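Local coordinates for StiE protein (Stigmatella aurantiaca, PDB 6ECX), which contains, in the part described here, an S-adenosylmethionine-dependent O-methyltransferase domain of a multifunctional polyketide synthase, probably acting in assembly of a polyketide antibiotic, at residues L76-V84 and I283-Q291; R146-P154 and I169-I179. All blocks are in the same frame, centred on the assembly; numbering follows the deposited sequence.

Contact 1: residues L76-V84 and I283-Q291; sequences LRRVLFRAV and ISYVLFHVQ. With SAM (S-adenosylmethionine), chain B.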
loop_
_atom_site.group_PDB
_atom_site.type_symbol
_atom_site.label_atom_id
_atom_site.label_comp_id
_atom_site.label_asym_id
_atom_site.label_seq_id
_atom_site.Cartn_x
_atom_site.Cartn_y
_atom_site.Cartn_z
ATOM N N LEU A 76 0.089 8.007 6.972
ATOM C CA LEU A 76 0.746 6.997 6.146
ATOM C C LEU A 76 0.937 7.510 4.722
ATOM O O LEU A 76 2.026 7.391 4.140
ATOM C CB LEU A 76 -0.077 5.707 6.150
ATOM C CG LEU A 76 0.475 4.572 5.291
ATOM C CD1 LEU A 76 1.525 3.793 6.066
ATOM C CD2 LEU A 76 -0.659 3.660 4.891
ATOM N N ARG A 77 -0.110 8.128 4.166
ATOM C CA ARG A 77 -0.037 8.690 2.821
ATOM C C ARG A 77 0.983 9.829 2.731
ATOM O O ARG A 77 1.698 9.948 1.728
ATOM C CB ARG A 77 -1.410 9.203 2.400
ATOM C CG ARG A 77 -2.163 8.303 1.444
ATOM C CD ARG A 77 -2.781 7.149 2.171
ATOM N NE ARG A 77 -3.422 6.200 1.263
ATOM C CZ ARG A 77 -4.002 5.079 1.671
ATOM N NH1 ARG A 77 -4.013 4.787 2.965
ATOM N NH2 ARG A 77 -4.562 4.255 0.798
ATOM N N ARG A 78 1.018 10.708 3.741
ATOM C CA ARG A 78 1.970 11.815 3.737
ATOM C C ARG A 78 3.394 11.292 3.586
ATOM O O ARG A 78 4.164 11.794 2.764
ATOM C CB ARG A 78 1.829 12.655 5.014
ATOM C CG ARG A 78 2.624 13.974 4.994
ATOM C CD ARG A 78 2.487 14.739 6.317
ATOM N NE ARG A 78 3.142 14.022 7.412
ATOM C CZ ARG A 78 4.390 14.247 7.811
ATOM N NH1 ARG A 78 5.119 15.182 7.213
ATOM N NH2 ARG A 78 4.910 13.533 8.800
ATOM N N VAL A 79 3.729 10.224 4.311
ATOM C CA VAL A 79 5.078 9.665 4.228
ATOM C C VAL A 79 5.297 8.955 2.892
ATOM O O VAL A 79 6.365 9.086 2.275
ATOM C CB VAL A 79 5.347 8.732 5.417
ATOM C CG1 VAL A 79 6.772 8.186 5.346
ATOM C CG2 VAL A 79 5.113 9.473 6.733
ATOM N N LEU A 80 4.298 8.192 2.424
ATOM C CA LEU A 80 4.387 7.535 1.118
ATOM C C LEU A 80 4.707 8.511 -0.008
ATOM O O LEU A 80 5.442 8.171 -0.941
ATOM C CB LEU A 80 3.077 6.812 0.802
ATOM C CG LEU A 80 2.947 5.403 1.370
ATOM C CD1 LEU A 80 1.471 4.991 1.481
ATOM C CD2 LEU A 80 3.704 4.465 0.438
ATOM N N PHE A 81 4.120 9.701 0.027
ATOM C CA PHE A 81 4.280 10.683 -1.041
ATOM C C PHE A 81 5.381 11.695 -0.743
ATOM O O PHE A 81 5.444 12.722 -1.411
ATOM C CB PHE A 81 2.965 11.434 -1.273
ATOM C CG PHE A 81 1.953 10.674 -2.081
ATOM C CD1 PHE A 81 1.880 10.838 -3.458
ATOM C CD2 PHE A 81 1.045 9.829 -1.458
ATOM C CE1 PHE A 81 0.927 10.153 -4.202
ATOM C CE2 PHE A 81 0.089 9.148 -2.186
ATOM C CZ PHE A 81 0.023 9.300 -3.555
ATOM N N ARG A 82 6.229 11.432 0.263
ATOM C CA ARG A 82 7.161 12.434 0.775
ATOM C C ARG A 82 8.011 13.079 -0.316
ATOM O O ARG A 82 8.383 14.254 -0.204
ATOM C CB ARG A 82 8.082 11.794 1.826
ATOM C CG ARG A 82 8.949 10.645 1.264
ATOM C CD ARG A 82 9.519 9.807 2.422
ATOM N NE ARG A 82 10.285 8.657 1.934
ATOM C CZ ARG A 82 9.744 7.496 1.563
ATOM N NH1 ARG A 82 8.424 7.313 1.623
ATOM N NH2 ARG A 82 10.521 6.510 1.136
ATOM N N ALA A 83 8.372 12.332 -1.342
ATOM C CA ALA A 83 9.333 12.825 -2.317
ATOM C C ALA A 83 8.685 13.254 -3.621
ATOM O O ALA A 83 9.389 13.769 -4.495
ATOM C CB ALA A 83 10.395 11.756 -2.602
ATOM N N VAL A 84 7.361 13.094 -3.766
ATOM C CA VAL A 84 6.681 13.323 -5.043
ATOM C C VAL A 84 6.255 14.782 -5.146
ATOM O O VAL A 84 5.652 15.339 -4.221
ATOM C CB VAL A 84 5.466 12.397 -5.198
ATOM C CG1 VAL A 84 4.749 12.672 -6.511
ATOM C CG2 VAL A 84 5.868 10.922 -5.072
ATOM N N ILE A 283 8.994 -9.212 10.161
ATOM C CA ILE A 283 8.670 -8.546 8.909
ATOM C C ILE A 283 8.672 -7.045 9.156
ATOM O O ILE A 283 8.623 -6.572 10.298
ATOM C CB ILE A 283 7.316 -9.010 8.330
ATOM C CG1 ILE A 283 6.176 -8.629 9.272
ATOM C CG2 ILE A 283 7.319 -10.527 8.102
ATOM C CD1 ILE A 283 4.844 -9.251 8.891
ATOM N N SER A 284 8.745 -6.296 8.061
ATOM C CA SER A 284 8.758 -4.847 8.099
ATOM C C SER A 284 7.696 -4.332 7.149
ATOM O O SER A 284 7.511 -4.878 6.057
ATOM C CB SER A 284 10.134 -4.277 7.710
ATOM O OG SER A 284 11.084 -4.615 8.699
ATOM N N TYR A 285 6.972 -3.311 7.591
ATOM C CA TYR A 285 6.032 -2.609 6.737
ATOM C C TYR A 285 6.761 -1.388 6.200
ATOM O O TYR A 285 7.159 -0.508 6.972
ATOM C CB TYR A 285 4.786 -2.214 7.514
ATOM C CG TYR A 285 3.669 -1.677 6.666
ATOM C CD1 TYR A 285 3.588 -0.328 6.375
ATOM C CD2 TYR A 285 2.680 -2.512 6.168
ATOM C CE1 TYR A 285 2.565 0.185 5.623
ATOM C CE2 TYR A 285 1.646 -2.005 5.395
ATOM C CZ TYR A 285 1.598 -0.652 5.134
ATOM O OH TYR A 285 0.584 -0.125 4.386
ATOM N N VAL A 286 6.965 -1.348 4.894
ATOM C CA VAL A 286 7.957 -0.452 4.304
ATOM C C VAL A 286 7.285 0.417 3.257
ATOM O O VAL A 286 6.442 -0.059 2.490
ATOM C CB VAL A 286 9.129 -1.249 3.694
ATOM C CG1 VAL A 286 10.081 -0.307 2.973
ATOM C CG2 VAL A 286 9.862 -2.037 4.798
ATOM N N LEU A 287 7.652 1.696 3.229
ATOM C CA LEU A 287 7.111 2.642 2.265
ATOM C C LEU A 287 8.246 2.953 1.279
ATOM O O LEU A 287 9.184 3.690 1.610
ATOM C CB LEU A 287 6.588 3.891 2.977
ATOM C CG LEU A 287 5.712 3.652 4.222
ATOM C CD1 LEU A 287 5.310 4.963 4.879
ATOM C CD2 LEU A 287 4.467 2.833 3.882
ATOM N N PHE A 288 8.147 2.368 0.080
ATOM C CA PHE A 288 9.187 2.408 -0.939
ATOM C C PHE A 288 9.036 3.666 -1.788
ATOM O O PHE A 288 7.927 4.005 -2.216
ATOM C CB PHE A 288 9.100 1.203 -1.881
ATOM C CG PHE A 288 9.222 -0.153 -1.208
ATOM C CD1 PHE A 288 8.126 -0.733 -0.569
ATOM C CD2 PHE A 288 10.399 -0.881 -1.299
ATOM C CE1 PHE A 288 8.229 -1.990 0.008
ATOM C CE2 PHE A 288 10.512 -2.136 -0.732
ATOM C CZ PHE A 288 9.426 -2.695 -0.072
ATOM N N HIS A 289 10.153 4.332 -2.067
ATOM C CA HIS A 289 10.204 5.334 -3.130
ATOM C C HIS A 289 11.213 4.858 -4.172
ATOM O O HIS A 289 12.402 4.718 -3.867
ATOM C CB HIS A 289 10.591 6.714 -2.595
ATOM C CG HIS A 289 10.524 7.797 -3.628
ATOM N ND1 HIS A 289 11.619 8.194 -4.364
ATOM C CD2 HIS A 289 9.485 8.545 -4.070
ATOM C CE1 HIS A 289 11.264 9.144 -5.211
ATOM N NE2 HIS A 289 9.974 9.380 -5.048
ATOM N N VAL A 290 10.735 4.624 -5.390
ATOM C CA VAL A 290 11.475 3.953 -6.452
ATOM C C VAL A 290 11.444 4.843 -7.690
ATOM O O VAL A 290 10.432 5.501 -7.964
ATOM C CB VAL A 290 10.841 2.572 -6.742
ATOM C CG1 VAL A 290 11.524 1.847 -7.903
ATOM C CG2 VAL A 290 10.838 1.709 -5.445
ATOM N N GLN A 291 12.538 4.856 -8.457
ATOM C CA GLN A 291 12.586 5.624 -9.698
ATOM C C GLN A 291 12.952 4.718 -10.875
ATOM O O GLN A 291 13.836 3.877 -10.770
ATOM C CB GLN A 291 13.582 6.792 -9.594
ATOM C CG GLN A 291 13.540 7.705 -10.828
ATOM C CD GLN A 291 14.555 8.822 -10.768
ATOM O OE1 GLN A 291 15.511 8.764 -10.006
ATOM N NE2 GLN A 291 14.320 9.871 -11.536
HETATM N N SAM B . -4.604 0.538 -2.674
HETATM C CA SAM B . -5.939 0.561 -2.090
HETATM C C SAM B . -5.931 1.274 -0.745
HETATM O O SAM B . -4.856 1.509 -0.200
HETATM O OXT SAM B . -6.968 1.634 -0.179
HETATM C CB SAM B . -6.466 -0.855 -1.935
HETATM C CG SAM B . -5.515 -1.813 -1.229
HETATM S SD SAM B . -6.339 -3.399 -0.925
HETATM C CE SAM B . -5.512 -3.927 0.598
HETATM C "C5'" SAM B . -5.677 -4.450 -2.243
HETATM C "C4'" SAM B . -6.217 -4.074 -3.625
HETATM O "O4'" SAM B . -5.486 -4.689 -4.676
HETATM C "C3'" SAM B . -7.675 -4.446 -3.877
HETATM O "O3'" SAM B . -8.269 -3.305 -4.470
HETATM C "C2'" SAM B . -7.621 -5.563 -4.911
HETATM O "O2'" SAM B . -8.729 -5.600 -5.789
HETATM C "C1'" SAM B . -6.363 -5.175 -5.675
HETATM N N9 SAM B . -5.703 -6.258 -6.432
HETATM C C8 SAM B . -5.252 -7.451 -5.922
HETATM N N7 SAM B . -4.671 -8.154 -6.928
HETATM C C5 SAM B . -4.750 -7.439 -8.072
HETATM C C6 SAM B . -4.327 -7.679 -9.366
HETATM N N6 SAM B . -3.706 -8.814 -9.685
HETATM N N1 SAM B . -4.546 -6.730 -10.352
HETATM C C2 SAM B . -5.174 -5.545 -10.048
HETATM N N3 SAM B . -5.589 -5.315 -8.754
HETATM C C4 SAM B . -5.391 -6.239 -7.776
HETATM O O HOH W 1 7.034 5.951 -0.428
#
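In the Rossmann-like methyltransferase fold, the C-terminal end of helix 64-80 packs on one face of the central sheet, with Leu-287 of strand 283-292 at the middle of the contact. The same helix end carries Arg-77, which meets S-adenosylmethionine, while its other residues pack on the sheet. The two methyl branches of Leu-287 divide the work: CD1 lies 3.6 Å from Val-79 CG1, while CD2 meets Leu-76 CD1 and the CD2 branch of Leu-80, whose side chain crosses that of Leu-287 at about a right angle. Leu-76 CD1 also touches the Tyr-285 ring at CE1. The Tyr-285 hydroxyl, for its part, is hydrogen-bonded to Glu-164.

Beyond the helix the contact turns polar. Arg-82 has CG wedged between its backbone N and carbonyl carbon (chi1 61°), and from there the chain runs extended to NE, bringing the guanidinium back to the last carbonyls of the helix. Arg-82 NH1 bonds to Val-79 O at 2.8 Å, almost exactly in the guanidinium plane. On that oxygen the backbone N of Arg-82 takes the opposite face. Arg-82 NH2 reaches Leu-287 O at 3.2 Å along a less straight path of 144°, and it forms a salt bridge with Asp-230 as well. A water bonded to Leu-80 O makes weak bonds to Arg-82 NH1 and Phe-288 O.

In the same type I turn, Phe-81 to Val-84, Ala-83 CB sits over one face of the His-289 imidazole, 3.7 Å from the ring centroid, in a CH-pi contact. Strand 283-292 runs antiparallel between strands 187-196 and 226-233; Arg-82 and His-289 touch the latter, whereas Leu-80 leans on Phe-163 of strand 157-163.

Contact 2: residues R146-P154 and I169-I179; sequences RDSAKDDFP and IPDKDALFSNI. With SAM (S-adenosylmethionine), chain B.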
loop_
_atom_site.group_PDB
_atom_site.type_symbol
_atom_site.label_atom_id
_atom_site.label_comp_id
_atom_site.label_asym_id
_atom_site.label_seq_id
_atom_site.Cartn_x
_atom_site.Cartn_y
_atom_site.Cartn_z
ATOM N N ARG A 146 -9.347 -5.070 -14.241
ATOM C CA ARG A 146 -8.291 -5.728 -14.995
ATOM C C ARG A 146 -7.219 -6.203 -14.023
ATOM O O ARG A 146 -7.138 -5.745 -12.879
ATOM C CB ARG A 146 -7.691 -4.802 -16.075
ATOM C CG ARG A 146 -8.713 -4.304 -17.103
ATOM C CD ARG A 146 -8.223 -4.419 -18.527
ATOM N NE ARG A 146 -7.557 -3.203 -18.960
ATOM C CZ ARG A 146 -7.985 -2.418 -19.942
ATOM N NH1 ARG A 146 -9.076 -2.727 -20.620
ATOM N NH2 ARG A 146 -7.300 -1.328 -20.260
ATOM N N ASP A 147 -6.413 -7.151 -14.488
ATOM C CA ASP A 147 -5.403 -7.811 -13.670
ATOM C C ASP A 147 -4.041 -7.227 -14.016
ATOM O O ASP A 147 -3.561 -7.387 -15.142
ATOM C CB ASP A 147 -5.426 -9.325 -13.907
ATOM C CG ASP A 147 -4.449 -10.089 -13.009
ATOM O OD1 ASP A 147 -3.390 -9.540 -12.619
ATOM O OD2 ASP A 147 -4.751 -11.261 -12.698
ATOM N N SER A 148 -3.416 -6.576 -13.029
ATOM C CA SER A 148 -2.185 -5.818 -13.236
ATOM C C SER A 148 -0.990 -6.696 -13.601
ATOM O O SER A 148 0.023 -6.168 -14.068
ATOM C CB SER A 148 -1.872 -5.003 -11.979
ATOM O OG SER A 148 -2.891 -4.049 -11.718
ATOM N N ALA A 149 -1.069 -8.007 -13.382
ATOM C CA ALA A 149 -0.066 -8.932 -13.889
ATOM C C ALA A 149 -0.400 -9.494 -15.267
ATOM O O ALA A 149 0.495 -10.028 -15.932
ATOM C CB ALA A 149 0.128 -10.106 -12.918
ATOM N N LYS A 150 -1.651 -9.395 -15.718
ATOM C CA LYS A 150 -2.050 -10.002 -16.986
ATOM C C LYS A 150 -2.451 -8.993 -18.049
ATOM O O LYS A 150 -2.403 -9.325 -19.236
ATOM C CB LYS A 150 -3.234 -10.964 -16.789
ATOM C CG LYS A 150 -3.030 -12.043 -15.761
ATOM C CD LYS A 150 -4.281 -12.917 -15.664
ATOM C CE LYS A 150 -4.054 -14.112 -14.760
ATOM N NZ LYS A 150 -3.610 -13.693 -13.403
ATOM N N ASP A 151 -2.875 -7.791 -17.656
ATOM C CA ASP A 151 -3.397 -6.771 -18.564
ATOM C C ASP A 151 -2.455 -5.576 -18.568
ATOM O O ASP A 151 -2.207 -4.976 -17.514
ATOM C CB ASP A 151 -4.786 -6.312 -18.132
ATOM C CG ASP A 151 -5.829 -7.401 -18.262
ATOM O OD1 ASP A 151 -5.925 -8.015 -19.349
ATOM O OD2 ASP A 151 -6.550 -7.650 -17.267
ATOM N N ASP A 152 -1.965 -5.208 -19.751
ATOM C CA ASP A 152 -1.128 -4.020 -19.862
ATOM C C ASP A 152 -1.850 -2.802 -19.305
ATOM O O ASP A 152 -3.053 -2.621 -19.514
ATOM C CB ASP A 152 -0.740 -3.772 -21.318
ATOM C CG ASP A 152 0.463 -4.585 -21.741
ATOM O OD1 ASP A 152 0.944 -5.397 -20.922
ATOM O OD2 ASP A 152 0.933 -4.407 -22.884
ATOM N N PHE A 153 -1.111 -1.981 -18.562
ATOM C CA PHE A 153 -1.634 -0.688 -18.166
ATOM C C PHE A 153 -1.961 0.126 -19.421
ATOM O O PHE A 153 -1.344 -0.068 -20.474
ATOM C CB PHE A 153 -0.621 0.035 -17.281
ATOM C CG PHE A 153 -0.303 -0.703 -16.010
ATOM C CD1 PHE A 153 -1.321 -1.259 -15.241
ATOM C CD2 PHE A 153 1.021 -0.862 -15.589
ATOM C CE1 PHE A 153 -1.029 -1.949 -14.059
ATOM C CE2 PHE A 153 1.316 -1.545 -14.421
ATOM C CZ PHE A 153 0.287 -2.086 -13.647
ATOM N N PRO A 154 -2.969 1.001 -19.362
ATOM C CA PRO A 154 -3.511 1.623 -20.577
ATOM C C PRO A 154 -2.921 2.995 -20.882
ATOM O O PRO A 154 -3.648 3.964 -21.131
ATOM C CB PRO A 154 -5.005 1.715 -20.267
ATOM C CG PRO A 154 -5.049 1.957 -18.794
ATOM C CD PRO A 154 -3.848 1.236 -18.197
ATOM N N ILE A 169 -0.107 -10.290 -5.491
ATOM C CA ILE A 169 -0.064 -10.652 -6.901
ATOM C C ILE A 169 1.007 -11.725 -7.072
ATOM O O ILE A 169 2.202 -11.448 -6.876
ATOM C CB ILE A 169 0.205 -9.427 -7.788
ATOM C CG1 ILE A 169 -0.983 -8.464 -7.695
ATOM C CG2 ILE A 169 0.445 -9.856 -9.227
ATOM C CD1 ILE A 169 -0.855 -7.178 -8.507
ATOM N N PRO A 170 0.634 -12.967 -7.421
ATOM C CA PRO A 170 1.624 -14.049 -7.482
ATOM C C PRO A 170 2.695 -13.807 -8.534
ATOM O O PRO A 170 3.892 -13.996 -8.271
ATOM C CB PRO A 170 0.780 -15.290 -7.819
ATOM C CG PRO A 170 -0.632 -14.914 -7.487
ATOM C CD PRO A 170 -0.725 -13.434 -7.732
ATOM N N ASP A 171 2.281 -13.399 -9.734
ATOM C CA ASP A 171 3.226 -13.243 -10.837
ATOM C C ASP A 171 3.843 -11.851 -10.738
ATOM O O ASP A 171 3.438 -10.897 -11.408
ATOM C CB ASP A 171 2.545 -13.483 -12.180
ATOM C CG ASP A 171 3.544 -13.727 -13.305
ATOM O OD1 ASP A 171 4.752 -13.482 -13.101
ATOM O OD2 ASP A 171 3.125 -14.152 -14.402
ATOM N N LYS A 172 4.849 -11.737 -9.863
ATOM C CA LYS A 172 5.493 -10.431 -9.658
ATOM C C LYS A 172 6.344 -10.030 -10.860
ATOM O O LYS A 172 6.449 -8.839 -11.178
ATOM C CB LYS A 172 6.368 -10.459 -8.396
ATOM C CG LYS A 172 5.710 -11.027 -7.137
ATOM C CD LYS A 172 5.090 -9.928 -6.298
ATOM C CE LYS A 172 4.837 -10.404 -4.875
ATOM N NZ LYS A 172 3.812 -11.483 -4.780
ATOM N N ASP A 173 6.985 -11.005 -11.510
ATOM C CA ASP A 173 7.733 -10.739 -12.735
ATOM C C ASP A 173 6.859 -10.052 -13.770
ATOM O O ASP A 173 7.244 -9.036 -14.357
ATOM C CB ASP A 173 8.291 -12.046 -13.304
ATOM C CG ASP A 173 9.266 -12.723 -12.363
ATOM O OD1 ASP A 173 9.904 -12.011 -11.566
ATOM O OD2 ASP A 173 9.396 -13.965 -12.420
ATOM N N ALA A 174 5.667 -10.597 -14.004
ATOM C CA ALA A 174 4.749 -9.974 -14.953
ATOM C C ALA A 174 4.301 -8.604 -14.464
ATOM O O ALA A 174 4.234 -7.644 -15.244
ATOM C CB ALA A 174 3.548 -10.894 -15.195
ATOM N N LEU A 175 4.010 -8.480 -13.172
ATOM C CA LEU A 175 3.608 -7.182 -12.638
ATOM C C LEU A 175 4.696 -6.121 -12.869
ATOM O O LEU A 175 4.422 -5.027 -13.371
ATOM C CB LEU A 175 3.291 -7.316 -11.150
ATOM C CG LEU A 175 3.032 -5.995 -10.414
ATOM C CD1 LEU A 175 1.812 -5.271 -10.985
ATOM C CD2 LEU A 175 2.909 -6.221 -8.908
ATOM N N PHE A 176 5.938 -6.435 -12.539
ATOM C CA PHE A 176 6.966 -5.397 -12.617
ATOM C C PHE A 176 7.420 -5.145 -14.050
ATOM O O PHE A 176 7.858 -4.038 -14.358
ATOM C CB PHE A 176 8.129 -5.738 -11.679
ATOM C CG PHE A 176 7.868 -5.291 -10.267
ATOM C CD1 PHE A 176 7.121 -6.084 -9.402
ATOM C CD2 PHE A 176 8.261 -4.037 -9.835
ATOM C CE1 PHE A 176 6.827 -5.652 -8.128
ATOM C CE2 PHE A 176 7.957 -3.605 -8.546
ATOM C CZ PHE A 176 7.237 -4.407 -7.702
ATOM N N SER A 177 7.259 -6.119 -14.945
ATOM C CA SER A 177 7.427 -5.848 -16.367
ATOM C C SER A 177 6.366 -4.873 -16.858
ATOM O O SER A 177 6.667 -3.920 -17.594
ATOM C CB SER A 177 7.374 -7.166 -17.150
ATOM O OG SER A 177 7.183 -6.950 -18.537
ATOM N N ASN A 178 5.111 -5.095 -16.453
ATOM C CA ASN A 178 4.033 -4.167 -16.797
ATOM C C ASN A 178 4.313 -2.761 -16.260
ATOM O O ASN A 178 4.046 -1.760 -16.934
ATOM C CB ASN A 178 2.713 -4.704 -16.237
ATOM C CG ASN A 178 1.492 -4.109 -16.917
ATOM O OD1 ASN A 178 1.600 -3.329 -17.873
ATOM N ND2 ASN A 178 0.311 -4.496 -16.433
ATOM N N ILE A 179 4.834 -2.662 -15.041
ATOM C CA ILE A 179 5.163 -1.347 -14.493
ATOM C C ILE A 179 6.250 -0.684 -15.336
ATOM O O ILE A 179 6.112 0.467 -15.780
ATOM C CB ILE A 179 5.595 -1.468 -13.016
ATOM C CG1 ILE A 179 4.396 -1.857 -12.135
ATOM C CG2 ILE A 179 6.215 -0.139 -12.546
ATOM C CD1 ILE A 179 4.764 -2.254 -10.706
HETATM N N SAM B . -4.604 0.538 -2.674
HETATM C CA SAM B . -5.939 0.561 -2.090
HETATM C C SAM B . -5.931 1.274 -0.745
HETATM O O SAM B . -4.856 1.509 -0.200
HETATM O OXT SAM B . -6.968 1.634 -0.179
HETATM C CB SAM B . -6.466 -0.855 -1.935
HETATM C CG SAM B . -5.515 -1.813 -1.229
HETATM S SD SAM B . -6.339 -3.399 -0.925
HETATM C CE SAM B . -5.512 -3.927 0.598
HETATM C "C5'" SAM B . -5.677 -4.450 -2.243
HETATM C "C4'" SAM B . -6.217 -4.074 -3.625
HETATM O "O4'" SAM B . -5.486 -4.689 -4.676
HETATM C "C3'" SAM B . -7.675 -4.446 -3.877
HETATM O "O3'" SAM B . -8.269 -3.305 -4.470
HETATM C "C2'" SAM B . -7.621 -5.563 -4.911
HETATM O "O2'" SAM B . -8.729 -5.600 -5.789
HETATM C "C1'" SAM B . -6.363 -5.175 -5.675
HETATM N N9 SAM B . -5.703 -6.258 -6.432
HETATM C C8 SAM B . -5.252 -7.451 -5.922
HETATM N N7 SAM B . -4.671 -8.154 -6.928
HETATM C C5 SAM B . -4.750 -7.439 -8.072
HETATM C C6 SAM B . -4.327 -7.679 -9.366
HETATM N N6 SAM B . -3.706 -8.814 -9.685
HETATM N N1 SAM B . -4.546 -6.730 -10.352
HETATM C C2 SAM B . -5.174 -5.545 -10.048
HETATM N N3 SAM B . -5.589 -5.315 -8.754
HETATM C C4 SAM B . -5.391 -6.239 -7.776
#
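The loop 146-154 folds against helix 172-181 and the residues that lead into it, bringing the CA atoms of Ala-149 and Leu-175 within 4.3 Å and those of Asp-152 and Asn-178 within 6.0 Å. Asn-178 does most of the gripping. Its amide leaves the helix for the loop because chi1, at -160°, turns CG away from the Asn-178 N. There Asn-178 ND2 donates to Ser-148 O at 2.9 Å, nearly straight at 172°. A second, more bent bond runs from Asn-178 ND2 to Asp-151 O at 2.8 Å. OD1 takes the backbone N-H of Phe-153 on a lone pair in the carbonyl plane. The amide is also stacked on the Phe-153 ring, the planes only 10° apart, with Asn-178 ND2 3.5 Å above the ring centre. At CE2 the same ring meets Ile-179 CG1.

Nearer the cofactor, Ala-149 CB rests against Ile-169 CG2 at 3.7 Å, and Ala-174 CB comes close to the carbonyl O of Ala-149. Leu-175 CD1 packs on Ser-148 CB. The helix begins with Asp-171 as N-cap, its OD1 accepting from Ala-174 N.

The adenine is read at its amino edge: Ser-148 N donates to SAM N1 at 2.9 Å, and Asp-147 OD1 accepts from SAM N6. That OD1 also closes an Asx turn with Ala-149 N, while OD2 pairs with Lys-150 in a salt bridge, so the carboxylate that receives the adenine amino group is itself held in place. Ile-169 adds apolar contact to the base. Two donated bonds, one accepted bond and a stack should leave the buried Asn-178 amide little freedom to rotate, and so join the adenine-binding loop to the helix.

How the contacts relate
The two contacts meet the same S-adenosylmethionine at different ends. Contact 1 reaches it through Arg-77 alone, a residue of 76-84 that makes no contact with the strand: Arg-77 NH2 lies 2.9 Å from the carboxylate atom O of SAM and also salt-bridges Asp-102. Contact 2 meets the adenine. Their centres are 21 Å apart and their nearest atoms about 7 Å; the cofactor links them, its carboxylate near Arg-77 and its adenine at 146-154. Segments 146-154 and 169-179 both fall between helix 64-80 and strand 283-292 in the sequence. Leu-38, Gly-96, Thr-119 and Gln-124 also hydrogen-bond SAM.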